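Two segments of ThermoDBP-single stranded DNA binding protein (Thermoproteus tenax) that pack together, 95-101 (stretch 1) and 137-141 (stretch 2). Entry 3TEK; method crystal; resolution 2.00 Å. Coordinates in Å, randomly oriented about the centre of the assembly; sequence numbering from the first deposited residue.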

ATOM      1  N   GLY A  95      -3.119  -9.840  -2.274  1.00 48.57           N
ATOM      2  CA  GLY A  95      -3.899  -9.963  -1.068  1.00 47.18           C
ATOM      3  C   GLY A  95      -4.912  -8.837  -0.917  1.00 48.04           C
ATOM      4  O   GLY A  95      -6.050  -9.087  -0.519  1.00 46.29           O
ATOM      5  N   LEU A  96      -4.500  -7.600  -1.206  1.00 47.13           N
ATOM      6  CA  LEU A  96      -5.418  -6.455  -1.138  1.00 47.47           C
ATOM      7  C   LEU A  96      -6.507  -6.520  -2.195  1.00 48.63           C
ATOM      8  O   LEU A  96      -7.653  -6.217  -1.907  1.00 45.40           O
ATOM      9  CB  LEU A  96      -4.700  -5.133  -1.290  1.00 50.39           C
ATOM     10  CG  LEU A  96      -4.367  -4.376   0.009  1.00 54.10           C
ATOM     11  CD1 LEU A  96      -3.349  -3.280  -0.294  1.00 54.37           C
ATOM     12  CD2 LEU A  96      -5.624  -3.796   0.701  1.00 52.13           C
ATOM     13  N   LYS A  97      -6.122  -6.890  -3.409  1.00 48.37           N
ATOM     14  CA  LYS A  97      -7.058  -7.017  -4.512  1.00 52.96           C
ATOM     15  C   LYS A  97      -8.080  -8.086  -4.197  1.00 54.75           C
ATOM     16  O   LYS A  97      -9.277  -7.895  -4.436  1.00 54.31           O
ATOM     17  CB  LYS A  97      -6.303  -7.374  -5.784  1.00 55.08           C
ATOM     18  CG  LYS A  97      -7.091  -7.361  -7.062  1.00 59.77           C
ATOM     19  CD  LYS A  97      -6.125  -7.538  -8.235  1.00 64.93           C
ATOM     20  CE  LYS A  97      -6.815  -7.889  -9.542  1.00 68.59           C
ATOM     21  NZ  LYS A  97      -5.816  -8.470 -10.506  1.00 70.46           N
ATOM     22  N   LYS A  98      -7.610  -9.208  -3.652  1.00 54.64           N
ATOM     23  CA  LYS A  98      -8.501 -10.303  -3.265  1.00 55.06           C
ATOM     24  C   LYS A  98      -9.473  -9.866  -2.154  1.00 52.84           C
ATOM     25  O   LYS A  98     -10.678 -10.110  -2.203  1.00 52.77           O
ATOM     26  CB  LYS A  98      -7.677 -11.504  -2.792  1.00 57.76           C
ATOM     27  CG  LYS A  98      -8.513 -12.783  -2.615  1.00 63.13           C
ATOM     28  CD  LYS A  98      -7.651 -14.055  -2.484  1.00 68.14           C
ATOM     29  CE  LYS A  98      -7.570 -14.579  -1.048  1.00 71.37           C
ATOM     30  NZ  LYS A  98      -7.056 -15.996  -0.976  1.00 76.86           N
ATOM     31  N   TRP A  99      -8.928  -9.252  -1.125  1.00 49.84           N
ATOM     32  CA  TRP A  99      -9.752  -8.672  -0.086  1.00 49.72           C
ATOM     33  C   TRP A  99     -10.827  -7.718  -0.671  1.00 49.21           C
ATOM     34  O   TRP A  99     -11.984  -7.782  -0.252  1.00 48.26           O
ATOM     35  CB  TRP A  99      -8.883  -7.939   0.940  1.00 49.26           C
ATOM     36  CG  TRP A  99      -9.691  -7.177   1.882  1.00 50.09           C
ATOM     37  CD1 TRP A  99     -10.351  -7.667   2.964  1.00 50.87           C
ATOM     38  CD2 TRP A  99      -9.983  -5.777   1.821  1.00 48.58           C
ATOM     39  NE1 TRP A  99     -11.038  -6.650   3.591  1.00 52.50           N
ATOM     40  CE2 TRP A  99     -10.832  -5.481   2.910  1.00 51.57           C
ATOM     41  CE3 TRP A  99      -9.606  -4.749   0.956  1.00 49.14           C
ATOM     42  CZ2 TRP A  99     -11.311  -4.179   3.170  1.00 51.29           C
ATOM     43  CZ3 TRP A  99     -10.060  -3.457   1.213  1.00 51.58           C
ATOM     44  CH2 TRP A  99     -10.917  -3.187   2.304  1.00 52.74           C
ATOM     45  N   PHE A 100     -10.448  -6.863  -1.628  1.00 47.12           N
ATOM     46  CA  PHE A 100     -11.391  -5.862  -2.166  1.00 47.27           C
ATOM     47  C   PHE A 100     -12.512  -6.519  -2.932  1.00 48.95           C
ATOM     48  O   PHE A 100     -13.666  -6.229  -2.720  1.00 47.77           O
ATOM     49  CB  PHE A 100     -10.711  -4.882  -3.102  1.00 47.55           C
ATOM     50  CG  PHE A 100     -11.658  -3.878  -3.693  1.00 47.60           C
ATOM     51  CD1 PHE A 100     -12.094  -2.797  -2.943  1.00 48.61           C
ATOM     52  CD2 PHE A 100     -12.149  -4.044  -4.970  1.00 49.85           C
ATOM     53  CE1 PHE A 100     -12.991  -1.850  -3.485  1.00 51.31           C
ATOM     54  CE2 PHE A 100     -13.058  -3.119  -5.536  1.00 51.85           C
ATOM     55  CZ  PHE A 100     -13.482  -2.019  -4.793  1.00 51.39           C
ATOM     56  N   PHE A 101     -12.163  -7.428  -3.826  1.00 50.82           N
ATOM     57  CA  PHE A 101     -13.163  -8.032  -4.673  1.00 53.56           C
ATOM     58  C   PHE A 101     -13.958  -9.098  -3.974  1.00 53.47           C
ATOM     59  O   PHE A 101     -15.140  -9.222  -4.227  1.00 57.15           O
ATOM     60  CB  PHE A 101     -12.543  -8.565  -5.953  1.00 54.07           C
ATOM     61  CG  PHE A 101     -12.192  -7.491  -6.914  1.00 55.87           C
ATOM     62  CD1 PHE A 101     -13.191  -6.832  -7.616  1.00 56.54           C
ATOM     63  CD2 PHE A 101     -10.862  -7.106  -7.098  1.00 56.25           C
ATOM     64  CE1 PHE A 101     -12.885  -5.814  -8.497  1.00 58.30           C
ATOM     65  CE2 PHE A 101     -10.541  -6.104  -7.996  1.00 57.48           C
ATOM     66  CZ  PHE A 101     -11.551  -5.442  -8.690  1.00 57.96           C
ATOM     67  N   LYS A 137      -5.606  -4.311  10.192  1.00 51.87           N
ATOM     68  CA  LYS A 137      -5.849  -2.855  10.164  1.00 55.83           C
ATOM     69  C   LYS A 137      -6.353  -2.281   8.810  1.00 53.89           C
ATOM     70  O   LYS A 137      -6.369  -1.079   8.609  1.00 58.70           O
ATOM     71  CB  LYS A 137      -4.582  -2.129  10.618  1.00 59.24           C
ATOM     72  CG  LYS A 137      -4.116  -2.529  12.009  1.00 63.82           C
ATOM     73  CD  LYS A 137      -5.145  -2.150  13.073  1.00 69.42           C
ATOM     74  CE  LYS A 137      -4.472  -1.818  14.382  1.00 74.47           C
ATOM     75  NZ  LYS A 137      -5.382  -1.008  15.240  1.00 80.47           N
ATOM     76  N   THR A 138      -6.766  -3.125   7.886  1.00 51.13           N
ATOM     77  CA  THR A 138      -7.189  -2.635   6.588  1.00 51.50           C
ATOM     78  C   THR A 138      -8.610  -2.092   6.690  1.00 53.35           C
ATOM     79  O   THR A 138      -9.470  -2.765   7.233  1.00 55.22           O
ATOM     80  CB  THR A 138      -7.138  -3.752   5.542  1.00 50.47           C
ATOM     81  OG1 THR A 138      -5.804  -4.273   5.482  1.00 51.03           O
ATOM     82  CG2 THR A 138      -7.526  -3.226   4.164  1.00 49.72           C
ATOM     83  N   GLN A 139      -8.864  -0.890   6.180  1.00 56.46           N
ATOM     84  CA  GLN A 139     -10.235  -0.336   6.174  1.00 58.05           C
ATOM     85  C   GLN A 139     -10.576   0.372   4.891  1.00 56.81           C
ATOM     86  O   GLN A 139      -9.708   0.907   4.210  1.00 55.05           O
ATOM     87  CB  GLN A 139     -10.429   0.622   7.336  1.00 64.27           C
ATOM     88  CG  GLN A 139     -10.797  -0.104   8.631  1.00 72.55           C
ATOM     89  CD  GLN A 139     -10.135   0.497   9.821  1.00 79.83           C
ATOM     90  OE1 GLN A 139     -10.183   1.713  10.006  1.00 89.63           O
ATOM     91  NE2 GLN A 139      -9.490  -0.346  10.643  1.00 83.75           N
ATOM     92  N   LEU A 140     -11.861   0.334   4.570  1.00 54.01           N
ATOM     93  CA  LEU A 140     -12.395   0.946   3.376  1.00 53.19           C
ATOM     94  C   LEU A 140     -13.345   2.058   3.743  1.00 53.92           C
ATOM     95  O   LEU A 140     -14.242   1.895   4.593  1.00 56.69           O
ATOM     96  CB  LEU A 140     -13.174  -0.077   2.570  1.00 54.90           C
ATOM     97  CG  LEU A 140     -13.613   0.383   1.189  1.00 54.50           C
ATOM     98  CD1 LEU A 140     -12.472   0.196   0.211  1.00 54.52           C
ATOM     99  CD2 LEU A 140     -14.894  -0.365   0.750  1.00 57.69           C
ATOM    100  N   ILE A 141     -13.157   3.195   3.101  1.00 53.20           N
ATOM    101  CA  ILE A 141     -14.178   4.211   3.079  1.00 53.67           C
ATOM    102  C   ILE A 141     -14.642   4.280   1.636  1.00 51.47           C
ATOM    103  O   ILE A 141     -13.815   4.278   0.722  1.00 47.85           O
ATOM    104  CB  ILE A 141     -13.658   5.567   3.541  1.00 57.87           C
ATOM    105  CG1 ILE A 141     -13.370   5.523   5.042  1.00 60.20           C
ATOM    106  CG2 ILE A 141     -14.728   6.671   3.258  1.00 56.08           C
ATOM    107  CD1 ILE A 141     -14.672   5.587   5.909  1.00 63.57           C
TER

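The contact joins one face of a helix to a strand, and its evidence is almost entirely side-chain geometry. The axes of helix 95-101 and strand 138-141 approach to 10.9 Å and their N-to-C directions differ by 49°, so backbone stays far from backbone: the CA atoms of Leu96 and Thr138 lie 8.8 Å apart, as do those of Phe100 and Leu140. No hydrogen bond crosses the gap. The helix satisfies its own main chain, with Trp99 N bonded to Gly95 O at 2.9 Å and Phe100 N to Leu96 O at 2.9 Å, and what bridges the space is apolar.

Trp99 has the largest area covered by the strand, 70 Å². Its CA-to-CB bond points toward the strand, and chi1 of 171° (t) carries the indole outward while chi2 of 80° turns the ring plane about the CB-CG bond, roughly perpendicular to the CA-CB-CG plane. This presents one face of the ring to Thr138. The CG2 methyl of Thr138 sits 3.8 Å from the centroid of the six-membered ring of Trp99 and 9° off the ring normal, nearly the ideal placement for a CH-pi contact. The chi1 of Thr138, -58° (m), puts this methyl against the indole; the same rotamer leaves OG1 free of the helix, and it hydrogen-bonds elsewhere in the structure. The methyl also meets Leu96, whose CD2 lies 4.0 Å from Thr138 CG2. Leu96 leaves its backbone sideways, with chi1 of -98° between wells and chi2 of 165° (t), yet its end comes nearer the strand.

Leu140 meets the same indole differently. Its CB lies 3.9 Å from Trp99 CH2, at the ring edge and near the ring plane, so face and edge of one side chain are used by two strand residues. Both of these point toward the helix, whereas the intervening Gln139 points away, the alternation expected of extended backbone; it comes near the indole through its main chain, with Gln139 C 4.4 Å from Trp99 CH2.

Leu140 adopts chi1 of -171° (t) and chi2 of 83° (p), which brings CD1 to 4.3 Å from Phe100 CE1. Phe100 again receives it at the ring edge, near the plane. Its own CA-to-CB bond runs sideways, but chi1 of 178° (t) extends the ring so that its end comes nearer the strand. The contact is modest, 224 Å² summed over both sides.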